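Local coordinates for Trypsin/chymotrypsin inhibitor (Alocasia macrorrhizos, PDB 5YCZ), which inhibits the serine proteases trypsin and alpha-chymotrypsin and belongs to the Kunitz-type family of plant protease inhibitors, at residues A[134-139]-A[149-154]. Residues are numbered along the deposited sequence; the frame is centred on the assembly and turned at random.
Sequences EVCPCS and MGCLGT
Val135 pairs with Gly153 where strands 131-135 and 153-159 run antiparallel, its N-H reaching Gly153 O in a nearly straight bond of 2.8 Å, while its carbonyl O takes the N-H of Leu152 rather than that of Gly153, at 2.7 Å but bent to 138° at the hydrogen. This one-residue slip resembles a beta bulge, and Gly153 accommodates it with a phi of 137°, at backbone angles where a beta carbon would collide with the carbonyl O of Leu152. Beyond the strand ends a covalent bond takes over: Cys136 SG and Cys151 SG are joined at 2.1 Å, with a disulfide torsion of 93°. In both cysteines SG sits beside the backbone N, anti to the carbonyl carbon, and from there the two sulfurs meet between the chains.

On one flank Leu152 CD1 meets Val135 CG1 at 3.8 Å, while its branch point CG lies 3.8 Å from Pro137 CG and equally close to the CD of that ring; the second methyl, CD2, comes to 4.0 Å from Pro137 CG. Phe92 and Ile168 add to the Val135-Leu152 cluster. Glu134 and Thr154 share the other face of the sheet, where the carboxylate OE1 makes a loose polar approach of 3.6 Å to Thr154 OG1, a hydroxyl hydrogen-bonded elsewhere. Farther out, Met149 CG lies 3.4 Å from Cys138 SG.

Here a beta-trefoil inhibitor illustrates how a hairpin with a long irregular connection is closed in stages. Backbone hydrogen bonds grip Val135 through both N and O, apolar side chains pack beside that pairing, and two disulfides, Cys136-Cys151 and Cys138-Cys147, should limit how far the arms can separate.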
# COMPACT_ATOMS: atom_id res chain seq x y z
N GLU A 134 14.34 13.78 2.87
CA GLU A 134 15.19 13.75 4.03
C GLU A 134 14.68 12.68 4.97
O GLU A 134 13.47 12.43 5.03
CB GLU A 134 15.21 15.10 4.73
CG GLU A 134 16.00 16.13 3.95
CD GLU A 134 16.67 17.13 4.87
OE1 GLU A 134 17.75 16.80 5.43
OE2 GLU A 134 16.09 18.22 5.04
N VAL A 135 15.61 12.03 5.67
CA VAL A 135 15.30 11.10 6.75
C VAL A 135 15.20 11.90 8.05
O VAL A 135 16.21 12.42 8.53
CB VAL A 135 16.38 10.02 6.85
CG1 VAL A 135 15.94 8.91 7.77
CG2 VAL A 135 16.72 9.51 5.46
N CYS A 136 14.01 12.01 8.63
CA CYS A 136 13.81 12.88 9.80
C CYS A 136 13.12 12.13 10.93
O CYS A 136 11.91 12.21 11.10
CB CYS A 136 13.01 14.13 9.44
SG CYS A 136 13.84 15.26 8.29
N PRO A 137 13.88 11.41 11.74
CA PRO A 137 13.27 10.58 12.79
C PRO A 137 12.35 11.34 13.72
O PRO A 137 11.47 10.72 14.33
CB PRO A 137 14.48 10.02 13.54
CG PRO A 137 15.52 9.94 12.50
CD PRO A 137 15.32 11.13 11.60
N CYS A 138 12.48 12.65 13.85
CA CYS A 138 11.65 13.41 14.77
C CYS A 138 10.52 14.09 14.01
O CYS A 138 10.76 14.80 13.03
CB CYS A 138 12.47 14.46 15.52
SG CYS A 138 13.61 13.72 16.68
N SER A 139 9.29 13.88 14.48
CA SER A 139 8.15 14.49 13.81
C SER A 139 8.31 16.00 13.75
O SER A 139 9.01 16.61 14.56
CB SER A 139 6.84 14.13 14.52
OG SER A 139 6.40 12.82 14.18
N MET A 149 16.06 16.55 18.12
CA MET A 149 17.22 16.39 17.25
C MET A 149 16.81 16.50 15.78
O MET A 149 15.64 16.35 15.40
CB MET A 149 17.88 15.05 17.51
CG MET A 149 17.02 13.90 17.15
SD MET A 149 17.27 12.55 18.31
CE MET A 149 16.02 12.91 19.54
N GLY A 150 17.81 16.77 14.93
CA GLY A 150 17.56 17.05 13.54
C GLY A 150 17.40 15.79 12.72
O GLY A 150 17.20 14.68 13.23
N CYS A 151 17.49 15.96 11.41
CA CYS A 151 17.33 14.83 10.51
C CYS A 151 18.64 14.07 10.34
O CYS A 151 19.73 14.57 10.63
CB CYS A 151 16.81 15.32 9.17
SG CYS A 151 15.31 16.25 9.37
N LEU A 152 18.53 12.82 9.90
CA LEU A 152 19.75 12.10 9.58
C LEU A 152 20.41 12.67 8.34
O LEU A 152 21.64 12.62 8.23
CB LEU A 152 19.47 10.61 9.38
CG LEU A 152 18.79 9.87 10.54
CD1 LEU A 152 18.76 8.37 10.26
CD2 LEU A 152 19.49 10.18 11.88
N GLY A 153 19.61 13.19 7.40
CA GLY A 153 20.15 13.78 6.20
C GLY A 153 19.36 13.37 4.97
O GLY A 153 18.26 12.84 5.05
N THR A 154 19.95 13.63 3.81
CA THR A 154 19.25 13.58 2.53
C THR A 154 19.56 12.28 1.80
O THR A 154 20.69 11.76 1.87
CB THR A 154 19.64 14.80 1.68
OG1 THR A 154 19.65 15.97 2.51
CG2 THR A 154 18.64 15.02 0.57